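PDB 5CEC: Bd3460 from Bdellovibrio bacteriovorus, which binds the predatory endopeptidase Bd3459 as an ankyrin-repeat immunity protein, probably protecting the predator from its own enzyme during invasion of prey. Local coordinates for residues B[57-60]-B[64-67]; B[137-142]-B[165-170]. All blocks are in the same frame, centred on the assembly; numbering follows the deposited sequence.

Overall arrangement
Both contacts belong to the ankyrin solenoid but sit on opposite sides of the chain's centre, their centres 29 Å apart and their nearest atoms about 15 Å apart. Interaction 1, only partly buried, is polar: a loop folds back on the start of helix 66-72 through two hydrogen bonds and a shared water. Interaction 2 is the buried one. It sets helix 134-141 against helix 167-174 by methyl contacts and the side of a glutamine amide, with no polar bond between its segments. The two hold different helices in separate parts of the solenoid. Bd3459 is within reach of a single residue of interaction 1 but of four in interaction 2.

Interaction 1 (B[57-60]-B[64-67]); sequences NAQD and MTPL
Asp60 and Met64 close the loop that leads into the first helix of an ankyrin repeat, where the TPL sequence of Thr65, Pro66 and Leu67 starts helix 66-72. The tight end lies here. Asp60 N donates to Met64 O at 3.0 Å, the same oxygen that Gln59 CA approaches to 3.3 Å in a CA-H...O contact. Met64 N returns a bond to Asp60 OD1 at 2.9 Å, its donor standing above the carboxylate plane, 51° out of it. Asp60 holds CG between its own N and carbonyl carbon (chi1 77°), which lays the carboxylate alongside the Met64 side chain, with OD1 3.4 Å from Met64 CB. OD1 also accepts from Thr62 N, so two backbone N-H groups grip it and fix the turn between the segments. Beyond CB, Met64 bends away at chi2 and chi3 to pack on Phe102 of helix 99-105 and on Arg392 of Bd3459.

Contact thins toward Asn57 and Ala58. This is the solvent side: Asn57, Ala58 and Gln59 are partly exposed, whereas Met64, Thr65 and Pro66 are buried. A water sits in the wider gap, within hydrogen-bonding distance of Ala58 O (2.8 Å) and Met64 O (2.7 Å). At the N-cap, Thr65 has OG1 placed by a chi1 of 60° to cap Met68 N, and CG2 then sits anti to the carbonyl carbon. There the buried methyl lies beside the Gln59 chain, and the two side chains meet at Gln59 CG and Thr65 CG2, 3.6 Å apart.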
# COMPACT_ATOMS: atom_id res chain seq x y z
N ASN B 57 -10.03 13.77 -23.65
CA ASN B 57 -9.40 12.78 -24.51
C ASN B 57 -8.04 13.22 -25.04
O ASN B 57 -7.41 12.46 -25.75
CB ASN B 57 -10.35 12.43 -25.67
CG ASN B 57 -11.56 11.66 -25.22
OD1 ASN B 57 -11.51 10.88 -24.25
ND2 ASN B 57 -12.68 11.86 -25.92
N ALA B 58 -7.62 14.46 -24.74
CA ALA B 58 -6.29 14.89 -25.17
C ALA B 58 -5.18 14.11 -24.44
O ALA B 58 -5.28 13.80 -23.24
CB ALA B 58 -6.10 16.39 -24.97
N GLN B 59 -4.15 13.76 -25.20
CA GLN B 59 -3.06 12.96 -24.69
C GLN B 59 -1.80 13.79 -24.53
O GLN B 59 -1.52 14.70 -25.34
CB GLN B 59 -2.83 11.78 -25.63
CG GLN B 59 -3.93 10.74 -25.54
CD GLN B 59 -3.91 9.75 -26.68
OE1 GLN B 59 -4.42 10.02 -27.78
NE2 GLN B 59 -3.29 8.61 -26.44
N ASP B 60 -1.01 13.45 -23.51
CA ASP B 60 0.20 14.16 -23.21
C ASP B 60 1.38 13.62 -24.02
O ASP B 60 1.19 12.81 -24.94
CB ASP B 60 0.44 14.19 -21.70
CG ASP B 60 0.97 12.90 -21.12
OD1 ASP B 60 1.19 11.93 -21.85
OD2 ASP B 60 1.18 12.90 -19.90
N MET B 64 -0.53 9.70 -22.47
CA MET B 64 -1.42 9.49 -21.33
C MET B 64 -2.62 10.42 -21.37
O MET B 64 -2.51 11.61 -21.73
CB MET B 64 -0.68 9.70 -20.01
CG MET B 64 0.51 8.77 -19.81
SD MET B 64 0.03 7.05 -19.56
CE MET B 64 -0.61 7.11 -17.89
N THR B 65 -3.72 9.89 -20.90
CA THR B 65 -4.95 10.63 -20.63
C THR B 65 -5.22 10.66 -19.13
O THR B 65 -4.65 9.87 -18.37
CB THR B 65 -6.15 9.92 -21.25
OG1 THR B 65 -6.25 8.61 -20.69
CG2 THR B 65 -6.02 9.85 -22.77
N PRO B 66 -6.14 11.54 -18.69
CA PRO B 66 -6.61 11.48 -17.31
C PRO B 66 -7.08 10.10 -16.89
O PRO B 66 -6.81 9.66 -15.76
CB PRO B 66 -7.78 12.48 -17.30
CG PRO B 66 -7.40 13.47 -18.35
CD PRO B 66 -6.69 12.71 -19.41
N LEU B 67 -7.85 9.44 -17.75
CA LEU B 67 -8.39 8.14 -17.39
C LEU B 67 -7.28 7.12 -17.15
O LEU B 67 -7.37 6.30 -16.22
CB LEU B 67 -9.34 7.63 -18.48
CG LEU B 67 -10.06 6.33 -18.15
CD1 LEU B 67 -11.02 6.51 -17.01
CD2 LEU B 67 -10.75 5.76 -19.37
O HOH W 1 -3.57 13.95 -21.02

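Interaction 2 (B[137-142]-B[165-170])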
# COMPACT_ATOMS: atom_id res chain seq x y z
N ARG B 137 -2.62 -11.68 -18.13
CA ARG B 137 -2.15 -10.95 -16.99
C ARG B 137 -3.13 -11.10 -15.82
O ARG B 137 -2.73 -11.33 -14.66
CB ARG B 137 -1.89 -9.48 -17.35
CG ARG B 137 -1.26 -8.67 -16.23
CD ARG B 137 0.06 -9.21 -15.70
NE ARG B 137 0.98 -9.51 -16.81
CZ ARG B 137 1.77 -8.63 -17.44
NH1 ARG B 137 1.87 -7.39 -17.01
NH2 ARG B 137 2.46 -9.01 -18.50
N ALA B 138 -4.42 -10.95 -16.09
CA ALA B 138 -5.45 -11.19 -15.06
C ALA B 138 -5.44 -12.64 -14.55
O ALA B 138 -5.57 -12.88 -13.36
CB ALA B 138 -6.81 -10.82 -15.60
N ALA B 139 -5.23 -13.59 -15.45
CA ALA B 139 -5.25 -15.01 -15.06
C ALA B 139 -4.20 -15.35 -14.06
O ALA B 139 -4.42 -16.18 -13.19
CB ALA B 139 -5.12 -15.92 -16.28
N GLN B 140 -3.05 -14.71 -14.14
CA GLN B 140 -2.02 -14.98 -13.16
C GLN B 140 -2.33 -14.41 -11.79
O GLN B 140 -1.74 -14.84 -10.83
CB GLN B 140 -0.67 -14.45 -13.61
CG GLN B 140 -0.03 -15.22 -14.75
CD GLN B 140 1.45 -14.85 -14.93
OE1 GLN B 140 1.77 -14.08 -15.85
NE2 GLN B 140 2.32 -15.36 -14.10
N ASN B 141 -3.24 -13.45 -11.69
CA ASN B 141 -3.34 -12.58 -10.52
C ASN B 141 -4.72 -12.39 -9.91
O ASN B 141 -4.80 -12.22 -8.71
CB ASN B 141 -2.76 -11.21 -10.86
CG ASN B 141 -1.27 -11.28 -11.09
OD1 ASN B 141 -0.50 -11.58 -10.17
ND2 ASN B 141 -0.85 -11.09 -12.33
N ASN B 142 -5.79 -12.30 -10.70
CA ASN B 142 -7.11 -12.00 -10.16
C ASN B 142 -8.16 -12.77 -10.91
O ASN B 142 -8.50 -12.44 -12.04
CB ASN B 142 -7.39 -10.49 -10.21
CG ASN B 142 -8.63 -10.12 -9.45
OD1 ASN B 142 -9.75 -10.38 -9.91
ND2 ASN B 142 -8.46 -9.54 -8.26
N GLU B 165 2.36 -18.08 -26.57
CA GLU B 165 1.96 -18.64 -25.29
C GLU B 165 0.63 -18.09 -24.84
O GLU B 165 0.33 -16.91 -25.04
CB GLU B 165 3.04 -18.32 -24.23
CG GLU B 165 4.33 -19.06 -24.52
CD GLU B 165 5.37 -19.00 -23.41
OE1 GLU B 165 5.18 -18.25 -22.43
OE2 GLU B 165 6.39 -19.71 -23.55
N THR B 166 -0.17 -18.96 -24.24
CA THR B 166 -1.42 -18.62 -23.57
C THR B 166 -1.21 -18.60 -22.06
O THR B 166 -0.11 -18.87 -21.54
CB THR B 166 -2.47 -19.66 -23.93
OG1 THR B 166 -1.99 -20.93 -23.48
CG2 THR B 166 -2.70 -19.70 -25.42
N ALA B 167 -2.26 -18.25 -21.35
CA ALA B 167 -2.24 -18.23 -19.87
C ALA B 167 -1.78 -19.53 -19.26
O ALA B 167 -1.12 -19.52 -18.22
CB ALA B 167 -3.60 -17.84 -19.33
N LEU B 168 -2.13 -20.64 -19.90
CA LEU B 168 -1.68 -21.95 -19.40
C LEU B 168 -0.17 -22.01 -19.24
O LEU B 168 0.32 -22.64 -18.31
CB LEU B 168 -2.19 -23.07 -20.31
CG LEU B 168 -2.05 -24.48 -19.73
CD1 LEU B 168 -3.02 -24.70 -18.58
CD2 LEU B 168 -2.34 -25.51 -20.79
N PHE B 169 0.56 -21.40 -20.16
CA PHE B 169 2.03 -21.38 -20.10
C PHE B 169 2.52 -20.53 -18.93
O PHE B 169 3.47 -20.91 -18.23
CB PHE B 169 2.60 -20.80 -21.40
CG PHE B 169 2.52 -21.72 -22.57
CD1 PHE B 169 1.31 -22.02 -23.20
CD2 PHE B 169 3.66 -22.30 -23.06
CE1 PHE B 169 1.29 -22.86 -24.28
CE2 PHE B 169 3.64 -23.15 -24.14
CZ PHE B 169 2.45 -23.42 -24.77
N ALA B 170 1.91 -19.36 -18.72
CA ALA B 170 2.33 -18.50 -17.62
C ALA B 170 2.13 -19.16 -16.27
O ALA B 170 2.99 -19.11 -15.41
CB ALA B 170 1.59 -17.18 -17.68
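Ala139 and Ala167 bring the two backbones nearest, their CA atoms 6.5 Å apart; one residue on in the first segment and three on in the second, Gln140 and Ala170 follow at 7.2 Å between CA atoms. Segment 137-142 lies on helix 134-141, whereas 165-170 opens helix 167-174 behind the N-cap residue Thr166. In the first segment Ala138 O accepts from both Asn141 N and Asn142 N. In the second, Phe169 N bonds back to Thr166 O at 3.0 Å as the helix starts.

Across the gap, the methyls of Ala139 and Ala167 point at each other and meet at 3.9 Å between their CB atoms. Small side chains on both sides allow this approach, and Leu183 of helix 177-185 packs on both alanines. Helices stacked side by side through small residues in this way are characteristic of the ankyrin solenoid, and 165-170 falls in a predicted repeat.

Gln140 makes the other touch. With CG anti to the carbonyl carbon (chi1 -72°) and the chain extended beyond it, the side chain reaches across to Ala170, whose CB lies 3.6 Å from both CD and OE1 of Gln140. The methyl packs against the CD-OE1 end of the amide, an apolar contact with no hydrogen bond between the segments; NE2 of Gln140 stays 4.0 Å from Ala170 O. Gln140 is also packed by Gln400 of Bd3459, whose OE1 accepts a hydrogen bond from Asn141 ND2. That same nitrogen reaches back within its own segment to Arg137 O at 3.0 Å, lying in the carbonyl plane of Arg137.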